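Secreted protein (Streptomyces lividans TK24, PDB 5LXZ) probably acts as a secreted copper-radical oxidase related to galactose oxidase, oxidising alcohols or aldehydes at a copper centre with release of hydrogen peroxide. Local coordinates at residues 533-537 with 588-592; 355-361 with 554-558; 114-120 with 204-210; 187-191 with 318-322. The protein carries 1 engineered substitution. All blocks are in the same frame, centred on the assembly; numbering follows the deposited sequence. Where two conformers were deposited one is given.

Overall arrangement
Interactions 1 and 2 share one sheet of the C-terminal Early set domain, where strands 535-541 and 556-564 are neighbours; their centres lie 18 Å apart, and interaction 2 ties that sheet to the Kelch propeller. At the far side of the chain's centre, interaction 3 pairs two strands of the inserted beta barrel domain, and interaction 4 docks it on a propeller loop. These two touch, Ala-210 O lying 3.0 Å from Asp-191 N in a probable hydrogen bond. Interactions 1 and 3 are 63 Å apart between centres. One copper is held by Tyr-248, Tyr-460, His-461 and His-548, the other by Asp-53 and Glu-101; none of the four contacts supplies a metal-binding residue.

Interaction 1: residues 533-537 with 588-592; sequences STVKK and VTDGE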
loop_
_atom_site.group_PDB
_atom_site.type_symbol
_atom_site.label_atom_id
_atom_site.label_comp_id
_atom_site.label_asym_id
_atom_site.label_seq_id
_atom_site.Cartn_x
_atom_site.Cartn_y
_atom_site.Cartn_z
ATOM N N SER A 533 30.188 21.094 -12.007
ATOM C CA SER A 533 29.706 22.113 -12.936
ATOM C C SER A 533 28.707 21.611 -13.997
ATOM O O SER A 533 28.059 22.418 -14.654
ATOM C CB SER A 533 30.882 22.822 -13.621
ATOM O OG SER A 533 31.546 21.923 -14.471
ATOM N N THR A 534 28.547 20.291 -14.116
ATOM C CA THR A 534 27.573 19.701 -14.997
ATOM C C THR A 534 26.209 19.470 -14.330
ATOM O O THR A 534 25.266 19.101 -15.005
ATOM C CB THR A 534 28.057 18.346 -15.551
ATOM O OG1 THR A 534 28.028 17.342 -14.533
ATOM C CG2 THR A 534 29.498 18.494 -16.130
ATOM N N VAL A 535 26.122 19.675 -13.018
ATOM C CA VAL A 535 24.889 19.307 -12.304
ATOM C C VAL A 535 23.791 20.296 -12.662
ATOM O O VAL A 535 23.997 21.519 -12.608
ATOM C CB VAL A 535 25.161 19.270 -10.785
ATOM C CG1 VAL A 535 23.867 19.108 -9.996
ATOM C CG2 VAL A 535 26.102 18.139 -10.460
ATOM N N LYS A 536 22.612 19.780 -12.996
ATOM C CA LYS A 536 21.441 20.596 -13.230
ATOM C C LYS A 536 20.349 20.442 -12.191
ATOM O O LYS A 536 19.536 21.351 -12.022
ATOM C CB LYS A 536 20.824 20.305 -14.600
ATOM C CG LYS A 536 21.717 20.688 -15.761
ATOM C CD LYS A 536 22.059 22.182 -15.846
ATOM C CE LYS A 536 20.857 23.047 -16.113
ATOM N NZ LYS A 536 21.319 24.370 -16.642
ATOM N N LYS A 537 20.312 19.284 -11.534
ATOM C CA LYS A 537 19.246 18.969 -10.578
ATOM C C LYS A 537 19.844 18.255 -9.403
ATOM O O LYS A 537 20.694 17.395 -9.566
ATOM C CB LYS A 537 18.218 18.026 -11.185
ATOM C CG LYS A 537 17.306 18.626 -12.214
ATOM C CD LYS A 537 16.353 17.558 -12.704
ATOM C CE LYS A 537 15.520 18.075 -13.828
ATOM N NZ LYS A 537 14.713 16.950 -14.333
ATOM N N VAL A 588 22.373 13.637 -7.691
ATOM C CA VAL A 588 22.599 14.796 -8.546
ATOM C C VAL A 588 22.501 14.326 -9.978
ATOM O O VAL A 588 22.991 13.231 -10.301
ATOM C CB VAL A 588 23.932 15.515 -8.229
ATOM C CG1 VAL A 588 23.983 15.824 -6.733
ATOM C CG2 VAL A 588 25.167 14.720 -8.660
ATOM N N THR A 589 21.902 15.122 -10.833
ATOM C CA THR A 589 21.711 14.725 -12.205
ATOM C C THR A 589 22.284 15.805 -13.105
ATOM O O THR A 589 22.087 17.004 -12.853
ATOM C CB THR A 589 20.219 14.495 -12.449
ATOM O OG1 THR A 589 19.793 13.394 -11.609
ATOM C CG2 THR A 589 19.934 14.125 -13.846
ATOM N N ASP A 590 22.973 15.362 -14.161
ATOM C CA ASP A 590 23.639 16.327 -15.057
ATOM C C ASP A 590 22.718 16.802 -16.165
ATOM O O ASP A 590 21.552 16.406 -16.261
ATOM C CB ASP A 590 24.959 15.747 -15.563
ATOM C CG ASP A 590 24.789 14.562 -16.506
ATOM O OD1 ASP A 590 23.693 14.342 -17.064
ATOM O OD2 ASP A 590 25.777 13.813 -16.644
ATOM N N GLY A 591 23.280 17.573 -17.105
ATOM C CA GLY A 591 22.502 18.112 -18.219
ATOM C C GLY A 591 22.069 17.142 -19.300
ATOM O O GLY A 591 21.258 17.502 -20.144
ATOM N N GLU A 592 22.612 15.928 -19.264
ATOM C CA GLU A 592 22.158 14.810 -20.097
ATOM C C GLU A 592 21.037 14.017 -19.407
ATOM O O GLU A 592 20.455 13.120 -20.006
ATOM C CB GLU A 592 23.308 13.855 -20.395
ATOM C CG GLU A 592 24.534 14.520 -21.010
ATOM C CD GLU A 592 25.695 13.547 -21.205
ATOM O OE1 GLU A 592 25.474 12.567 -21.926
ATOM O OE2 GLU A 592 26.802 13.759 -20.632
HETATM O O HOH W 1 28.179 14.664 -15.501
#
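Lys-536 and Lys-537 both face Thr-589, forming a classic beta bulge between antiparallel strands 535-541 and 582-590 of the galactose oxidase-like Early set domain. Among the backbone bonds, Thr-589 O accepts from Lys-536 N at 2.8 Å and from Lys-537 N at 3.2 Å, both lying in its carbonyl plane. In return Thr-589 N donates to Lys-537 O at 2.9 Å. The register thus shifts by one between the Val-535/Asp-590 and Lys-537/Thr-589 pairs.

Val-535 sets CG2 anti to the carbonyl carbon, where it meets Val-588 CG2 at 4.0 Å; the side chains cross at about a right angle, and beta-branched valines favour such extended, buried positions. With Val-535 cut back to alanine, both methyls go, which is likely to leave a gap against Val-588. Lys-536 lays CG 3.6 Å from Gly-591 CA and sends its amine away, as befits the solvent-facing side of the bulge.

Lys-537 NZ makes a salt bridge to Asp-416. Thr-534 and Asp-590 lie side by side, and one water donates to both Thr-534 OG1, which also bonds Ala-531 O, and Asp-590 OD2. Asp-590 closes an Asx turn: Glu-592 N meets its OD1 at 2.9 Å from above the carboxylate plane.

Interaction 2: residues 355-361 with 554-558; sequences VLLPPAQ and QRSIA
Gln-361 sets its CG anti to the carbonyl carbon (chi1 -78°) and then bends at chi2 (93°), which swings its amide round to the backbone of Ala-558. There it mimics a strand's edge, a glutamine offering acceptor and donor together: OE1 accepts from Ala-558 N at 3.0 Å and NE2 donates to Ala-558 O at 2.9 Å, each bond lying on a lone pair in the acceptor's carbonyl plane. A leucine in its place would probably leave both the N-H and the carbonyl of Ala-558 without these mates.

Next to this, Ala-360 N donates to Ser-556 O at 2.7 Å, following a cis peptide before Pro-359 that turns the chain, and the small Ala-360 CB fits 4.1 Å from Ile-557 CG1. Farther back the two segments are spaced by water: one bridges Leu-356 N to Gln-554 O, another Leu-356 O to Ser-556 N. Leu-356 CD2 rests over a face of the Arg-555 guanidinium, 3.8 Å from NH2, while Arg-555 itself bonds the carbonyls of Leu-578 and Leu-303.

Strand 353-356 is the first strand of one propeller blade; Val-355 and Pro-358 pack on strand 409-412 of another, and Ser-556 packs on strand 535-541 of the Early set sheet.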
loop_
_atom_site.group_PDB
_atom_site.type_symbol
_atom_site.label_atom_id
_atom_site.label_comp_id
_atom_site.label_asym_id
_atom_site.label_seq_id
_atom_site.Cartn_x
_atom_site.Cartn_y
_atom_site.Cartn_z
ATOM N N VAL A 355 1.158 8.518 -6.520
ATOM C CA VAL A 355 2.497 9.109 -6.404
ATOM C C VAL A 355 2.376 10.587 -6.204
ATOM O O VAL A 355 1.605 11.248 -6.922
ATOM C CB VAL A 355 3.328 8.833 -7.695
ATOM C CG1 VAL A 355 4.680 9.470 -7.625
ATOM C CG2 VAL A 355 3.524 7.342 -7.890
ATOM N N LEU A 356 3.173 11.104 -5.267
ATOM C CA LEU A 356 3.425 12.540 -5.148
ATOM C C LEU A 356 4.494 12.844 -6.192
ATOM O O LEU A 356 5.624 12.376 -6.056
ATOM C CB LEU A 356 3.848 12.901 -3.740
ATOM C CG LEU A 356 4.313 14.330 -3.503
ATOM C CD1 LEU A 356 3.363 15.366 -4.048
ATOM C CD2 LEU A 356 4.503 14.515 -2.019
ATOM N N LEU A 357 4.102 13.473 -7.289
ATOM C CA LEU A 357 5.014 13.662 -8.400
ATOM C C LEU A 357 6.208 14.499 -8.035
ATOM O O LEU A 357 6.123 15.371 -7.177
ATOM C CB LEU A 357 4.313 14.307 -9.588
ATOM C CG LEU A 357 3.177 13.496 -10.192
ATOM C CD1 LEU A 357 2.436 14.359 -11.213
ATOM C CD2 LEU A 357 3.687 12.230 -10.851
ATOM N N PRO A 358 7.342 14.238 -8.704
ATOM C CA PRO A 358 8.533 15.031 -8.479
ATOM C C PRO A 358 8.427 16.367 -9.217
ATOM O O PRO A 358 7.913 16.373 -10.343
ATOM C CB PRO A 358 9.644 14.142 -9.046
ATOM C CG PRO A 358 9.019 13.302 -10.057
ATOM C CD PRO A 358 7.577 13.129 -9.649
ATOM N N PRO A 359 8.858 17.506 -8.653
ATOM C CA PRO A 359 9.290 17.649 -7.276
ATOM C C PRO A 359 8.119 17.798 -6.332
ATOM O O PRO A 359 7.102 18.400 -6.678
ATOM C CB PRO A 359 10.106 18.941 -7.308
ATOM C CG PRO A 359 9.418 19.765 -8.351
ATOM C CD PRO A 359 8.911 18.794 -9.392
ATOM N N ALA A 360 8.294 17.302 -5.107
ATOM C CA ALA A 360 7.259 17.325 -4.096
ATOM C C ALA A 360 6.766 18.709 -3.739
ATOM O O ALA A 360 5.639 18.873 -3.310
ATOM C CB ALA A 360 7.725 16.611 -2.850
ATOM N N GLN A 361 7.610 19.712 -3.951
ATOM C CA GLN A 361 7.173 21.083 -3.757
ATOM C C GLN A 361 5.872 21.422 -4.486
ATOM O O GLN A 361 5.109 22.262 -4.002
ATOM C CB GLN A 361 8.253 22.063 -4.244
ATOM C CG GLN A 361 9.386 22.207 -3.255
ATOM C CD GLN A 361 10.575 21.277 -3.488
ATOM O OE1 GLN A 361 10.475 20.200 -4.096
ATOM N NE2 GLN A 361 11.754 21.734 -3.037
ATOM N N GLN A 554 7.669 7.413 -0.450
ATOM C CA GLN A 554 8.495 8.010 -1.476
ATOM C C GLN A 554 8.014 9.431 -1.822
ATOM O O GLN A 554 6.845 9.697 -1.901
ATOM C CB GLN A 554 8.688 7.142 -2.741
ATOM C CG GLN A 554 7.431 7.070 -3.539
ATOM C CD GLN A 554 7.556 6.318 -4.852
ATOM O OE1 GLN A 554 8.578 6.296 -5.515
ATOM N NE2 GLN A 554 6.462 5.734 -5.252
ATOM N N ARG A 555 8.994 10.315 -2.009
ATOM C CA ARG A 555 8.765 11.684 -2.464
ATOM C C ARG A 555 10.135 12.180 -2.858
ATOM O O ARG A 555 11.146 11.732 -2.270
ATOM C CB ARG A 555 8.149 12.586 -1.374
ATOM C CG ARG A 555 8.837 12.532 -0.010
ATOM C CD ARG A 555 8.249 13.516 0.980
ATOM N NE ARG A 555 6.806 13.265 1.192
ATOM C CZ ARG A 555 5.933 14.171 1.609
ATOM N NH1 ARG A 555 6.324 15.401 1.871
ATOM N NH2 ARG A 555 4.647 13.848 1.764
ATOM N N SER A 556 10.173 13.061 -3.831
ATOM C CA SER A 556 11.443 13.609 -4.298
ATOM C C SER A 556 11.394 15.113 -4.191
ATOM O O SER A 556 10.536 15.754 -4.775
ATOM C CB SER A 556 11.625 13.212 -5.734
ATOM O OG SER A 556 12.821 13.822 -6.235
ATOM N N ILE A 557 12.307 15.675 -3.430
ATOM C CA ILE A 557 12.314 17.085 -3.062
ATOM C C ILE A 557 13.445 17.767 -3.807
ATOM O O ILE A 557 14.583 17.326 -3.759
ATOM C CB ILE A 557 12.509 17.214 -1.555
ATOM C CG1 ILE A 557 11.328 16.521 -0.840
ATOM C CG2 ILE A 557 12.638 18.680 -1.142
ATOM C CD1 ILE A 557 11.696 16.008 0.515
ATOM N N ALA A 558 13.129 18.846 -4.521
ATOM C CA ALA A 558 14.230 19.598 -5.177
ATOM C C ALA A 558 15.071 20.378 -4.204
ATOM O O ALA A 558 14.518 21.024 -3.328
ATOM C CB ALA A 558 13.615 20.566 -6.176
HETATM O O HOH W 2 4.867 9.324 -3.912
HETATM O O HOH W 3 7.763 13.791 -5.107
#

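Interaction 3: residues 114-120 with 204-210; sequences MVVHNEN and RNTYGIA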
loop_
_atom_site.group_PDB
_atom_site.type_symbol
_atom_site.label_atom_id
_atom_site.label_comp_id
_atom_site.label_asym_id
_atom_site.label_seq_id
_atom_site.Cartn_x
_atom_site.Cartn_y
_atom_site.Cartn_z
ATOM N N MET A 114 -20.524 -14.000 7.319
ATOM C CA MET A 114 -21.450 -13.004 7.825
ATOM C C MET A 114 -21.263 -12.857 9.320
ATOM O O MET A 114 -21.260 -13.870 10.056
ATOM C CB MET A 114 -22.874 -13.491 7.554
ATOM C CG MET A 114 -23.993 -12.540 7.934
ATOM S SD MET A 114 -24.036 -11.062 6.911
ATOM C CE MET A 114 -24.275 -11.738 5.278
ATOM N N VAL A 115 -21.094 -11.624 9.792
ATOM C CA VAL A 115 -21.020 -11.369 11.232
ATOM C C VAL A 115 -22.404 -10.956 11.649
ATOM O O VAL A 115 -22.853 -9.868 11.339
ATOM C CB VAL A 115 -19.997 -10.302 11.583
ATOM C CG1 VAL A 115 -19.983 -10.055 13.100
ATOM C CG2 VAL A 115 -18.651 -10.725 11.050
ATOM N N VAL A 116 -23.110 -11.819 12.382
ATOM C CA VAL A 116 -24.449 -11.491 12.808
ATOM C C VAL A 116 -24.347 -10.760 14.136
ATOM O O VAL A 116 -23.614 -11.198 15.032
ATOM C CB VAL A 116 -25.342 -12.743 12.927
ATOM C CG1 VAL A 116 -26.776 -12.365 13.264
ATOM C CG2 VAL A 116 -25.240 -13.633 11.681
ATOM N N HIS A 117 -25.095 -9.677 14.235
ATOM C CA HIS A 117 -25.160 -8.793 15.385
ATOM C C HIS A 117 -26.477 -9.014 16.111
ATOM O O HIS A 117 -27.497 -9.084 15.486
ATOM C CB HIS A 117 -25.106 -7.337 14.943
ATOM C CG HIS A 117 -23.761 -6.875 14.518
ATOM N ND1 HIS A 117 -23.086 -7.448 13.463
ATOM C CD2 HIS A 117 -22.969 -5.892 14.983
ATOM C CE1 HIS A 117 -21.927 -6.844 13.308
ATOM N NE2 HIS A 117 -21.834 -5.889 14.201
ATOM N N ASN A 118 -26.415 -9.157 17.441
ATOM C CA ASN A 118 -27.610 -9.243 18.279
ATOM C C ASN A 118 -27.540 -8.112 19.293
ATOM O O ASN A 118 -26.675 -8.127 20.181
ATOM C CB ASN A 118 -27.654 -10.598 18.955
ATOM C CG ASN A 118 -28.815 -10.726 19.932
ATOM O OD1 ASN A 118 -29.782 -9.965 19.896
ATOM N ND2 ASN A 118 -28.728 -11.739 20.800
ATOM N N GLU A 119 -28.441 -7.137 19.140
ATOM C CA GLU A 119 -28.524 -5.994 20.040
ATOM C C GLU A 119 -29.352 -6.292 21.300
ATOM O O GLU A 119 -29.457 -5.447 22.151
ATOM C CB GLU A 119 -29.137 -4.799 19.318
ATOM C CG GLU A 119 -28.314 -4.357 18.116
ATOM C CD GLU A 119 -28.737 -3.011 17.570
ATOM O OE1 GLU A 119 -29.876 -2.580 17.829
ATOM O OE2 GLU A 119 -27.916 -2.394 16.871
ATOM N N ASN A 120 -29.947 -7.478 21.380
ATOM C CA ASN A 120 -30.797 -7.862 22.538
ATOM C C ASN A 120 -29.934 -8.398 23.681
ATOM O O ASN A 120 -29.341 -9.453 23.551
ATOM C CB ASN A 120 -31.841 -8.888 22.119
ATOM C CG ASN A 120 -32.966 -9.030 23.150
ATOM O OD1 ASN A 120 -32.783 -8.669 24.294
ATOM N ND2 ASN A 120 -34.111 -9.518 22.731
ATOM N N ARG A 204 -35.515 -5.702 14.580
ATOM C CA ARG A 204 -34.783 -4.482 14.934
ATOM C C ARG A 204 -33.421 -4.810 15.522
ATOM O O ARG A 204 -32.425 -4.145 15.227
ATOM C CB ARG A 204 -35.575 -3.624 15.927
ATOM C CG ARG A 204 -36.865 -3.031 15.372
ATOM C CD ARG A 204 -37.439 -1.968 16.316
ATOM N NE ARG A 204 -37.731 -2.508 17.646
ATOM C CZ ARG A 204 -38.832 -3.187 17.992
ATOM N NH1 ARG A 204 -39.811 -3.430 17.125
ATOM N NH2 ARG A 204 -38.975 -3.627 19.249
ATOM N N ASN A 205 -33.359 -5.910 16.281
ATOM C CA ASN A 205 -32.179 -6.238 17.046
ATOM C C ASN A 205 -31.166 -7.155 16.372
ATOM O O ASN A 205 -30.084 -7.343 16.907
ATOM C CB ASN A 205 -32.629 -6.936 18.337
ATOM C CG ASN A 205 -33.425 -6.025 19.277
ATOM O OD1 ASN A 205 -33.275 -4.819 19.259
ATOM N ND2 ASN A 205 -34.265 -6.631 20.118
ATOM N N THR A 206 -31.509 -7.757 15.236
ATOM C CA THR A 206 -30.655 -8.760 14.628
ATOM C C THR A 206 -30.368 -8.340 13.188
ATOM O O THR A 206 -31.306 -8.120 12.424
ATOM C CB THR A 206 -31.318 -10.159 14.623
ATOM O OG1 THR A 206 -32.022 -10.342 15.854
ATOM C CG2 THR A 206 -30.281 -11.249 14.458
ATOM N N TYR A 207 -29.085 -8.223 12.864
ATOM C CA TYR A 207 -28.700 -7.947 11.451
ATOM C C TYR A 207 -27.312 -8.482 11.201
ATOM O O TYR A 207 -26.582 -8.803 12.128
ATOM C CB TYR A 207 -28.753 -6.446 11.167
ATOM C CG TYR A 207 -27.863 -5.633 12.037
ATOM C CD1 TYR A 207 -28.295 -5.206 13.304
ATOM C CD2 TYR A 207 -26.570 -5.327 11.657
ATOM C CE1 TYR A 207 -27.463 -4.483 14.111
ATOM C CE2 TYR A 207 -25.733 -4.603 12.480
ATOM C CZ TYR A 207 -26.182 -4.196 13.709
ATOM O OH TYR A 207 -25.319 -3.456 14.498
ATOM N N GLY A 208 -26.925 -8.557 9.932
ATOM C CA GLY A 208 -25.624 -9.058 9.560
ATOM C C GLY A 208 -24.755 -7.952 9.021
ATOM O O GLY A 208 -25.289 -6.944 8.511
ATOM N N ILE A 209 -23.473 -8.114 9.190
ATOM C CA ILE A 209 -22.469 -7.295 8.460
ATOM C C ILE A 209 -21.502 -8.229 7.790
ATOM O O ILE A 209 -20.949 -9.116 8.434
ATOM C CB ILE A 209 -21.692 -6.336 9.376
ATOM C CG1 ILE A 209 -22.656 -5.422 10.124
ATOM C CG2 ILE A 209 -20.664 -5.531 8.560
ATOM C CD1 ILE A 209 -23.201 -4.259 9.352
ATOM N N ALA A 210 -21.231 -8.032 6.498
ATOM C CA ALA A 210 -20.255 -8.835 5.828
ATOM C C ALA A 210 -19.443 -7.932 4.940
ATOM O O ALA A 210 -19.993 -6.978 4.405
ATOM C CB ALA A 210 -20.917 -9.890 4.980
HETATM O O HOH W 4 -32.065 -10.565 18.613
HETATM O O HOH W 5 -34.409 -9.758 19.805
#
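Strands 111-118 and 206-210 run antiparallel in the GlxA beta barrel domain, with His-117 and Tyr-207 facing each other as a hydrogen-bonded pair. His-117 N reaches Tyr-207 O at 2.7 Å, nearly straight (172°). Two residues along, Val-115 O is gripped twice: Ile-209 N comes at 2.8 Å from one face of the carbonyl plane, and His-117 ND1, with the oxygen in its ring plane, at 3.2 Å from the opposite face. That second bond fixes the turn of the imidazole.

The two rings are near parallel but slid apart, with centroids 4.8 Å from each other and planes at 18°. It is chiefly the CB of His-117 that sits over the phenol, 3.7 Å from the Tyr-207 ring centroid, a CH-pi contact; Tyr-207 reaches it by standing its CG between the backbone N and the carbonyl carbon (chi1 59°). Ile-209 CG1 lies 3.6 Å from His-117 CE1.

On the other face, Met-114 lays SD 3.7 Å from Gly-208 CA, where a CB would collide with the sulphur, so glycine fits. Val-116 and Thr-206 pack there too, against strand 125-127.

Beyond the strands, Glu-119 N bonds Asn-205 O at 2.8 Å, and Asn-118 OD1 closes an Asx turn with Asn-120 N. Strand 206-210, bonded to 111-118 on one edge and 191-195 on the other, is an interior strand of a curled antiparallel sheet, consistent with a beta barrel.

Interaction 4: residues 187-191 with 318-322; sequences TGTED and YGPDD. With EDO (1,2-ethanediol), chain Q.
Thr-189 OG1, near Asp-321 CB across the contact, is gripped by two waters at 2.8 and 2.7 Å. The first also donates to Glu-190 O and accepts from Asp-321 N at 2.9 Å, so it ties three polar atoms of the two loops together. The second donates to Asp-321 OD2. Threonine does two jobs here: its hydroxyl, held between the backbone N and the carbonyl carbon (chi1 60°), serves the waters, while CB and CG2 rest against Gly-319 O and the Asp-321 CB.

The direct bond between the loops runs from Glu-190 N to Gly-319 O at 3.0 Å. Its donor stands well above the carbonyl plane, 67° out of it, and the oxygen has a second, weak partner in Arg-325 NH2. Gly-319 takes a positive phi, for which glycine is well suited, and a CB there would run into Pro-320 CD. A third water spans the loops farther back, donating to Gly-188 O and accepting from Tyr-318 N.

Glu-190, extended beyond CG, spreads its CB over the Gly-319 to Pro-320 peptide and sends its carboxylate past the proline. OE1 accepts from Gln-211 NE2, and OE2 meets an ethanediol O2 at a very short 2.4 Å, which makes that bond's exact length doubtful. Pro-320 CG touches the same molecule, 3.4 Å from its C2; the ligand is probably from the crystallisation liquor.

Segment 187-191 ends the loop between strands 164-177 and 191-195 of the barrel domain, while 318-322 lies in the loop between strands 309-311 and 328-330 of one Kelch blade.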
loop_
_atom_site.group_PDB
_atom_site.type_symbol
_atom_site.label_atom_id
_atom_site.label_comp_id
_atom_site.label_asym_id
_atom_site.label_seq_id
_atom_site.Cartn_x
_atom_site.Cartn_y
_atom_site.Cartn_z
ATOM N N THR A 187 -20.787 -9.781 -4.162
ATOM C CA THR A 187 -20.670 -8.408 -3.694
ATOM C C THR A 187 -19.211 -8.045 -3.626
ATOM O O THR A 187 -18.336 -8.914 -3.525
ATOM C CB THR A 187 -21.333 -8.189 -2.326
ATOM O OG1 THR A 187 -20.542 -8.795 -1.311
ATOM C CG2 THR A 187 -22.744 -8.758 -2.307
ATOM N N GLY A 188 -18.929 -6.738 -3.635
ATOM C CA GLY A 188 -17.545 -6.280 -3.582
ATOM C C GLY A 188 -17.209 -5.363 -2.431
ATOM O O GLY A 188 -16.059 -5.014 -2.284
ATOM N N THR A 189 -18.187 -4.996 -1.622
ATOM C CA THR A 189 -17.946 -4.093 -0.494
ATOM C C THR A 189 -18.794 -4.551 0.677
ATOM O O THR A 189 -19.717 -5.346 0.516
ATOM C CB THR A 189 -18.289 -2.630 -0.831
ATOM O OG1 THR A 189 -19.680 -2.494 -1.200
ATOM C CG2 THR A 189 -17.394 -2.128 -1.954
ATOM N N GLU A 190 -18.499 -4.009 1.847
ATOM C CA GLU A 190 -19.282 -4.294 3.029
ATOM C C GLU A 190 -20.734 -3.862 2.848
ATOM O O GLU A 190 -21.017 -2.795 2.296
ATOM C CB GLU A 190 -18.700 -3.512 4.190
ATOM C CG GLU A 190 -19.410 -3.679 5.525
ATOM C CD GLU A 190 -18.863 -2.752 6.582
ATOM O OE1 GLU A 190 -17.638 -2.813 6.792
ATOM O OE2 GLU A 190 -19.675 -2.017 7.215
ATOM N N ASP A 191 -21.652 -4.631 3.411
ATOM C CA ASP A 191 -23.029 -4.205 3.538
ATOM C C ASP A 191 -23.597 -4.707 4.872
ATOM O O ASP A 191 -22.996 -5.543 5.517
ATOM C CB ASP A 191 -23.894 -4.633 2.339
ATOM C CG ASP A 191 -25.119 -3.757 2.122
ATOM O OD1 ASP A 191 -25.333 -2.724 2.857
ATOM O OD2 ASP A 191 -25.885 -4.095 1.185
ATOM N N TYR A 318 -12.323 -3.243 1.143
ATOM C CA TYR A 318 -13.052 -3.472 2.392
ATOM C C TYR A 318 -13.808 -2.242 2.858
ATOM O O TYR A 318 -13.520 -1.111 2.453
ATOM C CB TYR A 318 -12.194 -4.062 3.515
ATOM C CG TYR A 318 -11.626 -5.409 3.170
ATOM C CD1 TYR A 318 -12.411 -6.545 3.301
ATOM C CD2 TYR A 318 -10.323 -5.559 2.710
ATOM C CE1 TYR A 318 -11.924 -7.792 2.975
ATOM C CE2 TYR A 318 -9.815 -6.811 2.400
ATOM C CZ TYR A 318 -10.650 -7.918 2.509
ATOM O OH TYR A 318 -10.164 -9.191 2.184
ATOM N N GLY A 319 -14.767 -2.466 3.728
ATOM C CA GLY A 319 -15.677 -1.438 4.137
ATOM C C GLY A 319 -16.710 -1.114 3.101
ATOM O O GLY A 319 -16.713 -1.653 1.977
ATOM N N PRO A 320 -17.572 -0.185 3.426
ATOM C CA PRO A 320 -18.694 0.140 2.525
ATOM C C PRO A 320 -18.261 0.933 1.308
ATOM O O PRO A 320 -17.161 1.532 1.304
ATOM C CB PRO A 320 -19.596 0.968 3.394
ATOM C CG PRO A 320 -18.721 1.544 4.404
ATOM C CD PRO A 320 -17.613 0.577 4.679
ATOM N N ASP A 321 -19.131 1.002 0.319
ATOM C CA ASP A 321 -18.821 1.736 -0.902
ATOM C C ASP A 321 -19.126 3.213 -0.825
ATOM O O ASP A 321 -18.900 3.927 -1.804
ATOM C CB ASP A 321 -19.512 1.114 -2.113
ATOM C CG ASP A 321 -20.993 1.181 -2.036
ATOM O OD1 ASP A 321 -21.596 1.831 -1.140
ATOM O OD2 ASP A 321 -21.590 0.446 -2.876
ATOM N N ASP A 322 -19.582 3.696 0.303
ATOM C CA ASP A 322 -20.114 5.065 0.399
ATOM C C ASP A 322 -19.611 5.857 1.597
ATOM O O ASP A 322 -20.167 6.888 1.960
ATOM C CB ASP A 322 -21.641 5.007 0.384
ATOM C CG ASP A 322 -22.240 4.359 1.616
ATOM O OD1 ASP A 322 -21.564 3.725 2.467
ATOM O OD2 ASP A 322 -23.480 4.470 1.744
HETATM C C1 EDO Q . -20.042 2.027 8.486
HETATM O O1 EDO Q . -20.098 3.178 7.648
HETATM C C2 EDO Q . -19.316 0.970 7.684
HETATM O O2 EDO Q . -18.766 -0.106 8.438
HETATM O O HOH W 6 -14.045 -3.385 -1.196
HETATM O O HOH W 7 -21.280 -0.893 0.479
HETATM O O HOH W 8 -20.582 -2.364 -3.727
#